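Side-chain contacts in putative NADP oxidoreductase BF3122 (Bacteroides fragilis, PDB 3D1L), which probably acts as an NADP-dependent oxidoreductase, built from a Rossmann-type dinucleotide-binding domain and a mainly helical C-terminal part: residues G87-K92 with G112-Y117; L97-A102 with A150-I155. All coordinates share one frame; numbering follows the deposited sequence. Where two conformers were deposited one is given.

Interaction 1: residues G87-K92 with G112-Y117; sequences GIVEGK and GHVPHY
Val89 and Val114 meet at the surface of the Rossmann-type fold, where the C-terminal end of helix 78-89 lies against the loop that leads into strand 117-122. Both CB atoms are directed at the opposing segment, and the two branched side chains cross obliquely. One methyl does most of the touching: CG1 of Val114 lies 3.7 Å from CB of Val89 and 3.8 Å from CG1 of the same residue, so it rests on the branch point and not on a single methyl tip. In Val114 that methyl stands anti to the carbonyl carbon, on the same side as the backbone N (chi1 -79°), which turns it to the helix, while CG2 packs on the selenomethionine Met98 of strand 97-100. Val114 thus touches both the helix end and strand 97-100.

His113 approaches from the flank. Its side chain also touches Leu85 and Gln86, about one turn back along the helix, and ND1 is hydrogen-bonded to the backbone O of Val109, a bond that ties the ring to its own loop. Beyond Val89 the helical backbone angles end at Glu90, and a type II turn from Val89 to Lys92 carries the chain away from the valine pair. The contact is small, burying 115 Å² in all, and it is apolar where it is closest. At its margin CG2 of Val89 comes to 4.2 Å from the carbonyl O of His113.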
loop_
_atom_site.group_PDB
_atom_site.type_symbol
_atom_site.label_atom_id
_atom_site.label_comp_id
_atom_site.label_asym_id
_atom_site.label_seq_id
_atom_site.Cartn_x
_atom_site.Cartn_y
_atom_site.Cartn_z
ATOM N N GLY B 87 1.107 38.685 10.921
ATOM C CA GLY B 87 2.522 38.515 11.230
ATOM C C GLY B 87 3.258 37.978 10.011
ATOM O O GLY B 87 4.452 38.245 9.827
ATOM N N ILE B 88 2.542 37.236 9.161
ATOM C CA ILE B 88 3.093 36.790 7.875
ATOM C C ILE B 88 3.144 37.927 6.852
ATOM O O ILE B 88 4.119 38.035 6.094
ATOM C CB ILE B 88 2.305 35.600 7.263
ATOM C CG1 ILE B 88 2.439 34.333 8.141
ATOM C CG2 ILE B 88 2.740 35.363 5.772
ATOM C CD1 ILE B 88 1.230 33.391 8.084
ATOM N N VAL B 89 2.104 38.767 6.823
ATOM C CA VAL B 89 1.963 39.739 5.727
ATOM C C VAL B 89 2.542 41.156 5.874
ATOM O O VAL B 89 2.813 41.790 4.853
ATOM C CB VAL B 89 0.491 39.814 5.180
ATOM C CG1 VAL B 89 -0.044 38.405 4.901
ATOM C CG2 VAL B 89 -0.443 40.610 6.120
ATOM N N GLU B 90 2.740 41.631 7.104
ATOM C CA GLU B 90 3.200 43.019 7.350
ATOM C C GLU B 90 4.669 43.283 6.963
ATOM O O GLU B 90 5.524 42.409 7.134
ATOM C CB GLU B 90 2.952 43.427 8.813
ATOM C CG GLU B 90 1.496 43.748 9.142
ATOM C CD GLU B 90 1.254 43.989 10.624
ATOM O OE1 GLU B 90 1.789 43.234 11.468
ATOM O OE2 GLU B 90 0.513 44.935 10.946
ATOM N N GLY B 91 4.939 44.484 6.442
ATOM C CA GLY B 91 6.306 44.909 6.055
ATOM C C GLY B 91 6.973 44.236 4.850
ATOM O O GLY B 91 8.215 44.291 4.696
ATOM N N LYS B 92 6.166 43.589 3.997
ATOM C CA LYS B 92 6.688 42.900 2.808
ATOM C C LYS B 92 6.694 43.829 1.612
ATOM O O LYS B 92 6.062 44.884 1.623
ATOM C CB LYS B 92 5.868 41.645 2.458
ATOM C CG LYS B 92 5.549 40.751 3.612
ATOM C CD LYS B 92 6.766 40.074 4.192
ATOM C CE LYS B 92 6.440 39.665 5.614
ATOM N NZ LYS B 92 7.139 38.451 5.989
ATOM N N GLY B 112 -7.774 41.126 0.285
ATOM C CA GLY B 112 -7.873 42.248 1.211
ATOM C C GLY B 112 -6.648 42.358 2.109
ATOM O O GLY B 112 -6.381 43.427 2.662
ATOM N N HIS B 113 -5.894 41.263 2.251
ATOM C CA HIS B 113 -4.692 41.256 3.101
ATOM C C HIS B 113 -3.406 41.601 2.359
ATOM O O HIS B 113 -2.540 42.284 2.910
ATOM C CB HIS B 113 -4.559 39.919 3.840
ATOM C CG HIS B 113 -5.672 39.660 4.807
ATOM N ND1 HIS B 113 -6.591 38.646 4.636
ATOM C CD2 HIS B 113 -6.025 40.296 5.949
ATOM C CE1 HIS B 113 -7.465 38.668 5.627
ATOM N NE2 HIS B 113 -7.139 39.658 6.443
ATOM N N VAL B 114 -3.271 41.118 1.126
ATOM C CA VAL B 114 -2.097 41.408 0.290
ATOM C C VAL B 114 -2.470 41.619 -1.165
ATOM O O VAL B 114 -3.457 41.066 -1.647
ATOM C CB VAL B 114 -1.006 40.286 0.346
ATOM C CG1 VAL B 114 -0.171 40.401 1.623
ATOM C CG2 VAL B 114 -1.615 38.909 0.188
ATOM N N PRO B 115 -1.709 42.460 -1.866
ATOM C CA PRO B 115 -2.016 42.659 -3.279
ATOM C C PRO B 115 -1.751 41.462 -4.211
ATOM O O PRO B 115 -2.400 41.377 -5.232
ATOM C CB PRO B 115 -1.150 43.862 -3.672
ATOM C CG PRO B 115 -0.081 43.934 -2.621
ATOM C CD PRO B 115 -0.636 43.357 -1.378
ATOM N N HIS B 116 -0.792 40.588 -3.891
ATOM C CA HIS B 116 -0.470 39.459 -4.757
ATOM C C HIS B 116 -0.486 38.178 -3.910
ATOM O O HIS B 116 0.162 38.091 -2.840
ATOM C CB HIS B 116 0.864 39.660 -5.489
ATOM C CG HIS B 116 0.963 40.969 -6.209
ATOM N ND1 HIS B 116 0.588 41.124 -7.528
ATOM C CD2 HIS B 116 1.337 42.202 -5.777
ATOM C CE1 HIS B 116 0.751 42.388 -7.882
ATOM N NE2 HIS B 116 1.215 43.059 -6.843
ATOM N N TYR B 117 -1.254 37.197 -4.386
ATOM C CA TYR B 117 -1.534 36.009 -3.595
ATOM C C TYR B 117 -2.044 34.885 -4.500
ATOM O O TYR B 117 -2.395 35.133 -5.658
ATOM C CB TYR B 117 -2.529 36.322 -2.481
ATOM C CG TYR B 117 -3.878 36.814 -2.946
ATOM C CD1 TYR B 117 -4.879 35.912 -3.317
ATOM C CD2 TYR B 117 -4.168 38.177 -2.983
ATOM C CE1 TYR B 117 -6.127 36.355 -3.750
ATOM C CE2 TYR B 117 -5.424 38.646 -3.397
ATOM C CZ TYR B 117 -6.392 37.726 -3.782
ATOM O OH TYR B 117 -7.631 38.158 -4.195
#

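Interaction 2: residues L97-A102 with A150-I155; sequences LMVHTA and AFLKAI
Leu97 reaches out from strand 97-100 and sets its CD2 methyl against two side chains of helix 146-157. That methyl meets the edge of the Phe151 ring, near its plane, at 3.6 Å from CD2 of the phenylalanine. Toward Leu152 the approach is tip to tip, with CD2 of Leu97 3.9 Å from CG of Leu152. Two residues on, Val99 and Leu152 lie alongside each other, pointing opposite ways, and CG1 of Val99 lies 3.7 Å from CD2 of that leucine and equally far from CD1. The Leu152 fork therefore spans both strand residues.

The first torsions help to place these groups. With CG of Leu97 anti to the backbone N, a chi1 of -173° sends CG toward the helix, and Phe151 uses the same kind of extended torsion to bring its ring alongside.

Farther out, Phe120 of strand 117-122 touches both Val99 and Leu152, and Ile141 and Ala143 of strand 139-143 also meet Leu152. The Phe151 ring has a cation-pi partner in Lys70. This is helix-on-sheet packing in an alpha/beta layer, the segment axes inclined at 61° and 11.3 Å apart at their closest. No hydrogen bond joins the segments, so the contact itself rests on the fit of aliphatic and aromatic carbons, consistent with a helix held to the sheet by dispersion and the exclusion of water.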
loop_
_atom_site.group_PDB
_atom_site.type_symbol
_atom_site.label_atom_id
_atom_site.label_comp_id
_atom_site.label_asym_id
_atom_site.label_seq_id
_atom_site.Cartn_x
_atom_site.Cartn_y
_atom_site.Cartn_z
ATOM N N LEU B 97 4.644 37.678 -3.445
ATOM C CA LEU B 97 3.493 36.813 -3.647
ATOM C C LEU B 97 3.305 35.911 -2.425
ATOM O O LEU B 97 4.248 35.208 -2.030
ATOM C CB LEU B 97 3.720 36.035 -4.959
ATOM C CG LEU B 97 2.746 35.112 -5.683
ATOM C CD1 LEU B 97 1.304 35.544 -5.534
ATOM C CD2 LEU B 97 3.109 34.971 -7.188
HETATM N N MSE B 98 2.134 35.967 -1.784
HETATM C CA MSE B 98 1.820 34.995 -0.699
HETATM C C MSE B 98 0.933 33.902 -1.227
HETATM O O MSE B 98 -0.173 34.160 -1.728
HETATM C CB MSE B 98 1.129 35.564 0.554
HETATM C CG MSE B 98 1.011 37.038 0.690
HETATM SE SE MSE B 98 2.681 37.981 0.645
HETATM C CE MSE B 98 3.518 37.014 2.089
ATOM N N VAL B 99 1.422 32.681 -1.104
ATOM C CA VAL B 99 0.657 31.509 -1.494
ATOM C C VAL B 99 0.531 30.533 -0.335
ATOM O O VAL B 99 1.377 30.486 0.562
ATOM C CB VAL B 99 1.257 30.804 -2.759
ATOM C CG1 VAL B 99 1.410 31.802 -3.904
ATOM C CG2 VAL B 99 2.591 30.108 -2.451
ATOM N N HIS B 100 -0.554 29.771 -0.334
ATOM C CA HIS B 100 -0.629 28.629 0.559
ATOM C C HIS B 100 -0.677 27.352 -0.255
ATOM O O HIS B 100 -0.817 27.396 -1.472
ATOM C CB HIS B 100 -1.774 28.752 1.544
ATOM C CG HIS B 100 -3.123 28.676 0.925
ATOM N ND1 HIS B 100 -3.668 27.487 0.474
ATOM C CD2 HIS B 100 -4.058 29.629 0.700
ATOM C CE1 HIS B 100 -4.885 27.715 0.009
ATOM N NE2 HIS B 100 -5.143 29.004 0.129
ATOM N N THR B 101 -0.525 26.226 0.424
ATOM C CA THR B 101 -0.377 24.936 -0.232
ATOM C C THR B 101 -1.512 23.966 0.101
ATOM O O THR B 101 -1.369 22.742 -0.072
ATOM C CB THR B 101 0.932 24.299 0.192
ATOM O OG1 THR B 101 0.991 24.276 1.618
ATOM C CG2 THR B 101 2.109 25.121 -0.312
ATOM N N ALA B 102 -2.617 24.480 0.624
ATOM C CA ALA B 102 -3.686 23.601 1.091
ATOM C C ALA B 102 -4.679 23.295 -0.014
ATOM O O ALA B 102 -5.079 24.183 -0.760
ATOM C CB ALA B 102 -4.382 24.184 2.262
ATOM N N ALA B 150 1.020 33.089 -14.027
ATOM C CA ALA B 150 2.102 32.743 -14.953
ATOM C C ALA B 150 3.436 32.557 -14.235
ATOM O O ALA B 150 4.196 31.630 -14.536
ATOM C CB ALA B 150 2.241 33.801 -16.086
ATOM N N PHE B 151 3.712 33.444 -13.291
ATOM C CA PHE B 151 4.872 33.335 -12.417
ATOM C C PHE B 151 4.912 32.033 -11.597
ATOM O O PHE B 151 5.930 31.338 -11.590
ATOM C CB PHE B 151 4.902 34.536 -11.474
ATOM C CG PHE B 151 6.091 34.567 -10.588
ATOM C CD1 PHE B 151 7.353 34.842 -11.110
ATOM C CD2 PHE B 151 5.965 34.345 -9.232
ATOM C CE1 PHE B 151 8.483 34.870 -10.280
ATOM C CE2 PHE B 151 7.085 34.375 -8.403
ATOM C CZ PHE B 151 8.347 34.637 -8.946
ATOM N N LEU B 152 3.826 31.721 -10.883
ATOM C CA LEU B 152 3.727 30.440 -10.125
ATOM C C LEU B 152 3.859 29.203 -11.027
ATOM O O LEU B 152 4.593 28.279 -10.715
ATOM C CB LEU B 152 2.429 30.369 -9.304
ATOM C CG LEU B 152 2.238 31.331 -8.127
ATOM C CD1 LEU B 152 0.828 31.255 -7.544
ATOM C CD2 LEU B 152 3.304 31.118 -7.015
ATOM N N LYS B 153 3.164 29.201 -12.158
ATOM C CA LYS B 153 3.263 28.090 -13.100
ATOM C C LYS B 153 4.669 27.876 -13.658
ATOM O O LYS B 153 5.095 26.743 -13.882
ATOM C CB LYS B 153 2.271 28.277 -14.246
ATOM C CG LYS B 153 0.839 28.056 -13.801
ATOM C CD LYS B 153 -0.159 28.642 -14.821
ATOM C CE LYS B 153 -0.133 27.879 -16.109
ATOM N NZ LYS B 153 -1.008 28.562 -17.100
ATOM N N ALA B 154 5.379 28.969 -13.874
ATOM C CA ALA B 154 6.728 28.899 -14.369
ATOM C C ALA B 154 7.621 28.256 -13.321
ATOM O O ALA B 154 8.457 27.406 -13.656
ATOM C CB ALA B 154 7.233 30.287 -14.758
ATOM N N ILE B 155 7.431 28.635 -12.054
ATOM C CA ILE B 155 8.155 27.997 -10.949
ATOM C C ILE B 155 7.783 26.525 -10.885
ATOM O O ILE B 155 8.674 25.680 -10.876
ATOM C CB ILE B 155 7.876 28.653 -9.578
ATOM C CG1 ILE B 155 8.427 30.084 -9.553
ATOM C CG2 ILE B 155 8.500 27.817 -8.445
ATOM C CD1 ILE B 155 8.050 30.861 -8.286
#

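In the fold
From the N terminus, the chain runs through the first strands of the Rossmann-type sheet and reaches helix 78-89, whose end opens interaction 1. Strand 97-100, the first half of interaction 2, follows before the chain returns at 112-117 to close interaction 1. The loop of interaction 2 closes only at helix 146-157, after strands 117-122 and 139-143, so the two loops cross. Their centres are 14 Å apart, and His116 O probably accepts a hydrogen bond from Met98 N. Interaction 1 ties the end of helix 78-89 to the loop before strand 117-122, and interaction 2 ties strand 97-100 to helix 146-157; the two meet at strand 97-100.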